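Local atomic coordinates of flavin-nucleotide-binding protein (Azotobacter vinelandii, PDB entry 6RK0), a protein that probably acts as a low-potential terminal oxidase associated with the iron-only nitrogenase, using bound FAD and heme b. Residues 22-27 with 106-111; 32-37 with 171-176. All blocks are in the same frame, centred on the assembly; numbering follows the deposited sequence. Where two conformers were deposited one is given.

Contacts 1 and 2 share one antiparallel sheet, in which strands 108-118 and 169-174 are neighbours, and their centres lie 12 Å apart. Contact 1 sets a loop against the start of strand 108-118 with heme and water between them; contact 2 lays helix 32-40 on strand 169-174. Contact 2 lies nearer the chain's centre, about 13 Å against 19 Å, yet both are only partly buried. Their chemistry differs with what each faces: contact 1 works mainly through water and heme propionates, whereas contact 2 is apolar on its helix side and meets the cofactors from the strand's other side. Asn-110 OD1 and Arg-174 NH1, 2.8 Å apart, join the two.

Contact 1 (22-27 with 106-111); sequences KRYHWL and NFNCNF. With HEM (protoporphyrin IX containing Fe), chain H.
A chi1 of -85° carries the Tyr-24 ring toward Asn-108, while Leu-27, with CG anti to its carbonyl carbon and CD1 extended beyond it (chi2 -179°), points its tip at the ring of Phe-111. Both belong to a loop in which a type II beta turn, Lys-22 to His-25, runs into a 3-10 segment; it faces strand 108-118 of the split-barrel fold characteristic of the pyridoxamine 5'-phosphate oxidase family. Direct touching is light: 114 Å² is buried and no hydrogen bond crosses. Tyr-24 CE2 lies 4.3 Å from Asn-108 ND2, which approaches the ring obliquely, and Leu-27 CD1 lies 4.3 Å from Phe-111 CZ. A water joins the sides instead. It sits 3.0 Å from Tyr-24 OH, donates to Asn-106 OD1 and accepts from Asn-108 ND2; Asp-181 takes the ND2 of Asn-106, and Cys-109 N holds OD1 of Asn-108, so both amides are fixed at two ends. Trp-26 CZ2 stands 3.4 Å above the centre of the Tyr-24 ring, and CBA of a heme propionate lies over the opposite face, offset toward the ring's rim. The other propionate meets the guanidinium edge of Arg-23 in plane, with NE 2.8 Å from O1D at a nearly straight 172° and NH1 bonded to O2D, which would probably offset its charge. On the heme iron, a water bound at 2.1 Å donates a 2.7 Å hydrogen bond to Phe-107 O.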
loop_
_atom_site.group_PDB
_atom_site.type_symbol
_atom_site.label_atom_id
_atom_site.label_comp_id
_atom_site.label_asym_id
_atom_site.label_seq_id
_atom_site.Cartn_x
_atom_site.Cartn_y
_atom_site.Cartn_z
ATOM N N LYS A 22 18.769 -7.784 4.845
ATOM C CA LYS A 22 20.131 -7.276 5.012
ATOM C C LYS A 22 20.098 -5.922 5.706
ATOM O O LYS A 22 20.679 -5.752 6.784
ATOM C CB LYS A 22 20.850 -7.184 3.646
ATOM C CG LYS A 22 22.217 -6.482 3.671
ATOM C CD LYS A 22 22.751 -6.206 2.255
ATOM C CE LYS A 22 24.004 -5.361 2.299
ATOM N NZ LYS A 22 24.530 -5.055 0.925
ATOM N N ARG A 23 19.451 -4.937 5.093
ATOM C CA ARG A 23 19.455 -3.607 5.685
ATOM C C ARG A 23 18.547 -3.564 6.906
ATOM O O ARG A 23 17.442 -4.129 6.906
ATOM C CB ARG A 23 19.026 -2.575 4.648
ATOM C CG ARG A 23 19.906 -2.638 3.391
ATOM C CD ARG A 23 20.231 -1.278 2.764
ATOM N NE ARG A 23 21.101 -0.466 3.619
ATOM C CZ ARG A 23 22.437 -0.467 3.608
ATOM N NH1 ARG A 23 23.053 0.286 4.493
ATOM N NH2 ARG A 23 23.148 -1.257 2.782
ATOM N N TYR A 24 18.996 -2.892 7.963
ATOM C CA TYR A 24 18.183 -2.796 9.172
ATOM C C TYR A 24 17.710 -4.192 9.612
ATOM O O TYR A 24 16.566 -4.405 10.041
ATOM C CB TYR A 24 17.043 -1.785 9.032
ATOM C CG TYR A 24 17.458 -0.356 9.334
ATOM C CD1 TYR A 24 18.575 0.250 8.720
ATOM C CD2 TYR A 24 16.766 0.374 10.263
ATOM C CE1 TYR A 24 18.965 1.516 9.055
ATOM C CE2 TYR A 24 17.148 1.653 10.603
ATOM C CZ TYR A 24 18.248 2.215 10.001
ATOM O OH TYR A 24 18.666 3.488 10.329
ATOM N N HIS A 25 18.659 -5.146 9.573
ATOM C CA HIS A 25 18.308 -6.552 9.819
ATOM C C HIS A 25 17.788 -6.789 11.228
ATOM O O HIS A 25 17.076 -7.785 11.450
ATOM C CB HIS A 25 19.480 -7.478 9.510
ATOM C CG HIS A 25 20.672 -7.185 10.349
ATOM N ND1 HIS A 25 21.710 -6.377 9.941
ATOM C CD2 HIS A 25 20.958 -7.544 11.618
ATOM C CE1 HIS A 25 22.613 -6.297 10.907
ATOM N NE2 HIS A 25 22.184 -7.003 11.940
ATOM N N TRP A 26 18.101 -5.906 12.174
ATOM C CA TRP A 26 17.563 -6.025 13.521
ATOM C C TRP A 26 16.050 -5.865 13.563
ATOM O O TRP A 26 15.443 -6.246 14.569
ATOM C CB TRP A 26 18.235 -5.027 14.460
ATOM C CG TRP A 26 18.287 -3.626 13.891
ATOM C CD1 TRP A 26 17.375 -2.638 14.097
ATOM C CD2 TRP A 26 19.305 -3.068 13.035
ATOM N NE1 TRP A 26 17.741 -1.502 13.399
ATOM C CE2 TRP A 26 18.930 -1.729 12.755
ATOM C CE3 TRP A 26 20.488 -3.560 12.489
ATOM C CZ2 TRP A 26 19.701 -0.880 11.933
ATOM C CZ3 TRP A 26 21.238 -2.720 11.669
ATOM C CH2 TRP A 26 20.854 -1.400 11.412
ATOM N N LEU A 27 15.429 -5.336 12.506
ATOM C CA LEU A 27 13.970 -5.219 12.434
ATOM C C LEU A 27 13.304 -6.449 11.827
ATOM O O LEU A 27 12.072 -6.507 11.762
ATOM C CB LEU A 27 13.574 -3.986 11.638
ATOM C CG LEU A 27 14.087 -2.683 12.232
ATOM C CD1 LEU A 27 13.574 -1.535 11.306
ATOM C CD2 LEU A 27 13.708 -2.465 13.664
ATOM N N ASN A 106 17.860 10.389 10.763
ATOM C CA ASN A 106 17.201 9.388 11.582
ATOM C C ASN A 106 15.675 9.556 11.670
ATOM O O ASN A 106 15.035 8.853 12.467
ATOM C CB ASN A 106 17.866 9.323 12.950
ATOM C CG ASN A 106 19.129 8.536 12.895
ATOM O OD1 ASN A 106 19.144 7.420 12.371
ATOM N ND2 ASN A 106 20.206 9.075 13.452
ATOM N N PHE A 107 15.067 10.388 10.830
ATOM C CA PHE A 107 13.615 10.292 10.676
ATOM C C PHE A 107 13.269 8.887 10.180
ATOM O O PHE A 107 14.081 8.187 9.560
ATOM C CB PHE A 107 13.086 11.331 9.670
ATOM C CG PHE A 107 12.719 12.652 10.284
ATOM C CD1 PHE A 107 13.622 13.360 11.064
ATOM C CD2 PHE A 107 11.447 13.194 10.090
ATOM C CE1 PHE A 107 13.278 14.599 11.623
ATOM C CE2 PHE A 107 11.098 14.428 10.653
ATOM C CZ PHE A 107 12.031 15.102 11.416
ATOM N N ASN A 108 12.041 8.457 10.457
ATOM C CA ASN A 108 11.717 7.091 10.111
ATOM C C ASN A 108 10.213 6.941 10.136
ATOM O O ASN A 108 9.466 7.931 10.208
ATOM C CB ASN A 108 12.473 6.111 11.030
ATOM C CG ASN A 108 12.917 4.881 10.300
ATOM O OD1 ASN A 108 12.112 4.032 9.937
ATOM N ND2 ASN A 108 14.201 4.786 10.043
ATOM N N CYS A 109 9.749 5.700 10.079
ATOM C CA CYS A 109 8.336 5.449 10.297
ATOM C C CYS A 109 8.195 4.145 11.054
ATOM O O CYS A 109 9.029 3.247 10.940
ATOM C CB CYS A 109 7.502 5.422 9.011
ATOM S SG CYS A 109 7.720 3.929 8.008
ATOM N N ASN A 110 7.145 4.071 11.853
ATOM C CA ASN A 110 6.750 2.801 12.453
ATOM C C ASN A 110 5.862 2.094 11.445
ATOM O O ASN A 110 5.080 2.725 10.720
ATOM C CB ASN A 110 6.073 3.011 13.793
ATOM C CG ASN A 110 7.091 3.375 14.862
ATOM O OD1 ASN A 110 8.257 2.926 14.773
ATOM N ND2 ASN A 110 6.694 4.153 15.847
ATOM N N PHE A 111 5.990 0.779 11.373
ATOM C CA PHE A 111 5.341 0.030 10.302
ATOM C C PHE A 111 5.387 -1.452 10.624
ATOM O O PHE A 111 6.190 -1.917 11.455
ATOM C CB PHE A 111 6.031 0.287 8.947
ATOM C CG PHE A 111 7.450 -0.185 8.873
ATOM C CD1 PHE A 111 7.761 -1.489 8.477
ATOM C CD2 PHE A 111 8.494 0.651 9.223
ATOM C CE1 PHE A 111 9.089 -1.919 8.426
ATOM C CE2 PHE A 111 9.834 0.212 9.150
ATOM C CZ PHE A 111 10.109 -1.072 8.734
HETATM C CHA HEM H . 16.256 4.663 5.247
HETATM C CHB HEM H . 12.214 6.962 6.401
HETATM C CHC HEM H . 14.441 11.161 5.790
HETATM C CHD HEM H . 18.577 8.863 4.954
HETATM C C1A HEM H . 14.958 4.930 5.627
HETATM C C2A HEM H . 13.978 3.903 5.914
HETATM C C3A HEM H . 12.840 4.534 6.243
HETATM C C4A HEM H . 13.119 5.973 6.152
HETATM C CMA HEM H . 11.475 3.993 6.663
HETATM C CAA HEM H . 14.218 2.399 5.901
HETATM C CBA HEM H . 14.887 1.887 7.185
HETATM C CGA HEM H . 14.693 0.397 7.235
HETATM O O1A HEM H . 13.899 -0.098 8.089
HETATM O O2A HEM H . 15.293 -0.341 6.413
HETATM C C1B HEM H . 12.466 8.324 6.350
HETATM C C2B HEM H . 11.480 9.361 6.581
HETATM C C3B HEM H . 12.101 10.515 6.395
HETATM C C4B HEM H . 13.488 10.220 6.078
HETATM C CMB HEM H . 10.018 9.143 6.917
HETATM C CAB HEM H . 11.608 11.960 6.485
HETATM C CBB HEM H . 10.452 12.363 6.985
HETATM C C1C HEM H . 15.769 10.913 5.480
HETATM C C2C HEM H . 16.774 11.905 5.229
HETATM C C3C HEM H . 17.927 11.295 5.048
HETATM C C4C HEM H . 17.662 9.868 5.178
HETATM C CMC HEM H . 16.486 13.391 5.120
HETATM C CAC HEM H . 19.305 11.852 4.791
HETATM C CBC HEM H . 19.681 13.000 5.368
HETATM C C1D HEM H . 18.301 7.512 4.892
HETATM C C2D HEM H . 19.252 6.467 4.611
HETATM C C3D HEM H . 18.598 5.302 4.706
HETATM C C4D HEM H . 17.226 5.610 5.049
HETATM C CMD HEM H . 20.726 6.686 4.255
HETATM C CAD HEM H . 19.188 3.899 4.575
HETATM C CBD HEM H . 19.554 3.372 5.984
HETATM C CGD HEM H . 20.402 2.133 5.865
HETATM O O1D HEM H . 19.833 1.041 5.593
HETATM O O2D HEM H . 21.631 2.188 6.084
HETATM N NA HEM H . 14.428 6.191 5.786
HETATM N NB HEM H . 13.692 8.871 6.060
HETATM N NC HEM H . 16.326 9.654 5.429
HETATM N ND HEM H . 17.062 6.969 5.174
HETATM FE FE HEM H . 15.366 7.915 5.578
HETATM O O HOH W 1 16.912 5.798 10.883
HETATM O O HOH W 2 15.915 7.842 7.591
#

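Contact 2 (32-37 with 171-176); sequences QETVKA and CKVRTG. With FAD (flavin-adenine dinucleotide), chain G.
Apolar contacts alone join Val-35 and Thr-34 of helix 32-40 to Cys-171 and Val-173 of strand 169-174. The short axes cross at 77° with a closest approach of 9.4 Å, so the helix lies almost perpendicular over the strand. Cys-171, with chi1 at -46°, lays SG against the helix: Val-35 CG2 is 3.5 Å from it, and Thr-34 CG2 follows at 4.0 Å. The same Thr-34 methyl also reaches Val-173, CG2 to CG2 at 4.3 Å. It is available for this because it stands anti to the backbone N, while OG1 turns to Asp-31 in a hydrogen bond.

Polar contacts belong to the strand's other residues. Lys-172 directs its CB away from the helix and runs over a face of the FAD adenine, CD sitting 3.5 Å from C5A; a bend at chi3 (72°) then takes NZ to FAD O3' at 2.9 Å. NZ also bonds to heme propionate O2A, tying both cofactors to one ammonium group. A leucine in its place would probably leave O3' and that propionate without this shared donor, and the propionate without a compensating charge. Further along, Arg-174 NH1 makes a weak hydrogen bond to Gly-176 O.

A barrel strand with a helix packed on one side and a nucleotide cofactor on the other fits the flavin-binding split barrel, here holding FAD beside heme.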
loop_
_atom_site.group_PDB
_atom_site.type_symbol
_atom_site.label_atom_id
_atom_site.label_comp_id
_atom_site.label_asym_id
_atom_site.label_seq_id
_atom_site.Cartn_x
_atom_site.Cartn_y
_atom_site.Cartn_z
ATOM N N GLN A 32 6.445 -17.455 11.933
ATOM C CA GLN A 32 5.142 -17.484 11.278
ATOM C C GLN A 32 4.066 -16.789 12.116
ATOM O O GLN A 32 3.094 -16.287 11.544
ATOM C CB GLN A 32 4.866 -18.899 10.761
ATOM C CG GLN A 32 5.802 -19.303 9.504
ATOM C CD GLN A 32 5.333 -18.723 8.114
ATOM O OE1 GLN A 32 4.163 -18.895 7.783
ATOM N NE2 GLN A 32 6.248 -18.071 7.298
ATOM N N GLU A 33 4.229 -16.670 13.440
ATOM C CA GLU A 33 3.264 -15.898 14.217
ATOM C C GLU A 33 3.217 -14.444 13.757
ATOM O O GLU A 33 2.135 -13.865 13.613
ATOM C CB GLU A 33 3.622 -15.977 15.701
ATOM C CG GLU A 33 2.642 -15.249 16.570
ATOM C CD GLU A 33 2.953 -15.388 18.049
ATOM O OE1 GLU A 33 3.739 -16.296 18.440
ATOM O OE2 GLU A 33 2.401 -14.582 18.824
ATOM N N THR A 34 4.380 -13.842 13.519
ATOM C CA THR A 34 4.424 -12.466 13.031
ATOM C C THR A 34 3.890 -12.368 11.602
ATOM O O THR A 34 3.120 -11.456 11.279
ATOM C CB THR A 34 5.836 -11.898 13.141
ATOM O OG1 THR A 34 6.242 -11.909 14.518
ATOM C CG2 THR A 34 5.871 -10.449 12.602
ATOM N N VAL A 35 4.280 -13.298 10.738
ATOM C CA VAL A 35 3.773 -13.304 9.363
ATOM C C VAL A 35 2.258 -13.277 9.375
ATOM O O VAL A 35 1.615 -12.455 8.726
ATOM C CB VAL A 35 4.317 -14.528 8.598
ATOM C CG1 VAL A 35 3.658 -14.707 7.251
ATOM C CG2 VAL A 35 5.843 -14.469 8.483
ATOM N N LYS A 36 1.659 -14.228 10.112
ATOM C CA LYS A 36 0.199 -14.329 10.173
ATOM C C LYS A 36 -0.431 -13.093 10.795
ATOM O O LYS A 36 -1.491 -12.640 10.351
ATOM C CB LYS A 36 -0.219 -15.590 10.941
ATOM C CG LYS A 36 0.101 -16.847 10.193
ATOM C CD LYS A 36 -0.273 -18.093 11.012
ATOM C CE LYS A 36 0.009 -19.367 10.243
ATOM N NZ LYS A 36 -0.486 -20.532 11.034
ATOM N N ALA A 37 0.194 -12.531 11.834
ATOM C CA ALA A 37 -0.400 -11.373 12.490
ATOM C C ALA A 37 -0.445 -10.166 11.567
ATOM O O ALA A 37 -1.405 -9.380 11.609
ATOM C CB ALA A 37 0.348 -11.024 13.766
ATOM N N CYS A 171 9.501 -10.565 7.207
ATOM C CA CYS A 171 8.847 -9.396 7.765
ATOM C C CYS A 171 9.864 -8.385 8.256
ATOM O O CYS A 171 10.972 -8.762 8.680
ATOM C CB CYS A 171 7.944 -9.715 8.949
ATOM S SG CYS A 171 6.863 -11.117 8.746
ATOM N N LYS A 172 9.471 -7.110 8.275
ATOM C CA LYS A 172 10.165 -6.086 9.022
ATOM C C LYS A 172 9.121 -5.341 9.820
ATOM O O LYS A 172 8.026 -5.060 9.312
ATOM C CB LYS A 172 10.979 -5.097 8.136
ATOM C CG LYS A 172 12.199 -5.731 7.489
ATOM C CD LYS A 172 12.891 -4.816 6.509
ATOM C CE LYS A 172 13.672 -3.625 7.111
ATOM N NZ LYS A 172 14.281 -2.796 6.024
ATOM N N VAL A 173 9.457 -5.014 11.071
ATOM C CA VAL A 173 8.563 -4.294 11.972
ATOM C C VAL A 173 9.367 -3.251 12.709
ATOM O O VAL A 173 10.429 -3.571 13.261
ATOM C CB VAL A 173 7.896 -5.255 12.989
ATOM C CG1 VAL A 173 7.057 -4.472 13.996
ATOM C CG2 VAL A 173 7.061 -6.306 12.260
ATOM N N ARG A 174 8.841 -2.027 12.766
ATOM C CA ARG A 174 9.387 -0.995 13.637
ATOM C C ARG A 174 8.273 -0.461 14.508
ATOM O O ARG A 174 7.182 -0.153 14.001
ATOM C CB ARG A 174 10.038 0.160 12.877
ATOM C CG ARG A 174 10.893 1.034 13.806
ATOM C CD ARG A 174 11.112 2.429 13.224
ATOM N NE ARG A 174 12.131 3.178 13.956
ATOM C CZ ARG A 174 11.953 3.784 15.131
ATOM N NH1 ARG A 174 10.757 3.879 15.699
ATOM N NH2 ARG A 174 13.024 4.350 15.716
ATOM N N THR A 175 8.566 -0.325 15.802
ATOM C CA THR A 175 7.691 0.295 16.776
ATOM C C THR A 175 8.505 1.273 17.630
ATOM O O THR A 175 9.728 1.214 17.650
ATOM C CB THR A 175 7.034 -0.738 17.725
ATOM O OG1 THR A 175 8.056 -1.430 18.465
ATOM C CG2 THR A 175 6.199 -1.781 16.973
ATOM N N GLY A 176 7.801 2.110 18.382
ATOM C CA GLY A 176 8.408 2.883 19.452
ATOM C C GLY A 176 9.017 4.201 19.026
ATOM O O GLY A 176 8.828 4.688 17.904
HETATM P PA FAD G . 17.397 -5.833 1.478
HETATM O O1A FAD G . 17.681 -6.023 2.921
HETATM O O2A FAD G . 18.557 -5.788 0.536
HETATM O O5B FAD G . 16.343 -6.920 0.993
HETATM C C5B FAD G . 16.648 -8.321 1.161
HETATM C C4B FAD G . 15.384 -9.063 1.507
HETATM O O4B FAD G . 14.836 -8.521 2.727
HETATM C C3B FAD G . 14.242 -8.927 0.514
HETATM O O3B FAD G . 14.416 -9.745 -0.625
HETATM C C2B FAD G . 13.031 -9.257 1.381
HETATM O O2B FAD G . 12.888 -10.654 1.463
HETATM C C1B FAD G . 13.427 -8.656 2.730
HETATM N N9A FAD G . 12.852 -7.329 2.950
HETATM C C8A FAD G . 13.353 -6.116 2.573
HETATM N N7A FAD G . 12.559 -5.116 2.859
HETATM C C5A FAD G . 11.457 -5.709 3.447
HETATM C C6A FAD G . 10.254 -5.178 3.971
HETATM N N6A FAD G . 9.929 -3.871 3.953
HETATM N N1A FAD G . 9.354 -6.056 4.474
HETATM C C2A FAD G . 9.653 -7.357 4.472
HETATM N N3A FAD G . 10.740 -7.977 4.007
HETATM C C4A FAD G . 11.624 -7.074 3.514
HETATM N N1 FAD G . 12.934 2.296 2.901
HETATM C C2 FAD G . 13.635 3.373 2.430
HETATM O O2 FAD G . 14.807 3.267 2.044
HETATM N N3 FAD G . 13.028 4.606 2.343
HETATM C C4 FAD G . 11.742 4.872 2.699
HETATM O O4 FAD G . 11.243 5.986 2.534
HETATM C C4X FAD G . 11.033 3.738 3.249
HETATM N N5 FAD G . 9.764 3.916 3.665
HETATM C C5X FAD G . 9.063 2.794 4.111
HETATM C C6 FAD G . 7.715 2.940 4.485
HETATM C C7 FAD G . 6.964 1.845 4.908
HETATM C C7M FAD G . 5.521 2.031 5.325
HETATM C C8 FAD G . 7.573 0.571 4.946
HETATM C C8M FAD G . 6.791 -0.645 5.310
HETATM C C9 FAD G . 8.918 0.439 4.611
HETATM C C9A FAD G . 9.661 1.520 4.174
HETATM N N10 FAD G . 11.028 1.412 3.830
HETATM C C10 FAD G . 11.705 2.488 3.287
HETATM C "C1'" FAD G . 11.750 0.130 3.899
HETATM C "C2'" FAD G . 11.785 -0.579 2.557
HETATM O "O2'" FAD G . 10.563 -1.267 2.353
HETATM C "C3'" FAD G . 12.940 -1.577 2.512
HETATM O "O3'" FAD G . 12.808 -2.503 3.581
HETATM C "C4'" FAD G . 14.309 -0.912 2.586
HETATM O "O4'" FAD G . 14.382 0.139 1.623
HETATM C "C5'" FAD G . 15.407 -1.899 2.290
HETATM O "O5'" FAD G . 15.157 -2.536 1.019
HETATM P P FAD G . 16.269 -3.378 0.283
HETATM O O1P FAD G . 17.543 -2.592 0.118
HETATM O O2P FAD G . 15.627 -3.970 -0.963
HETATM O O3P FAD G . 16.485 -4.543 1.353
#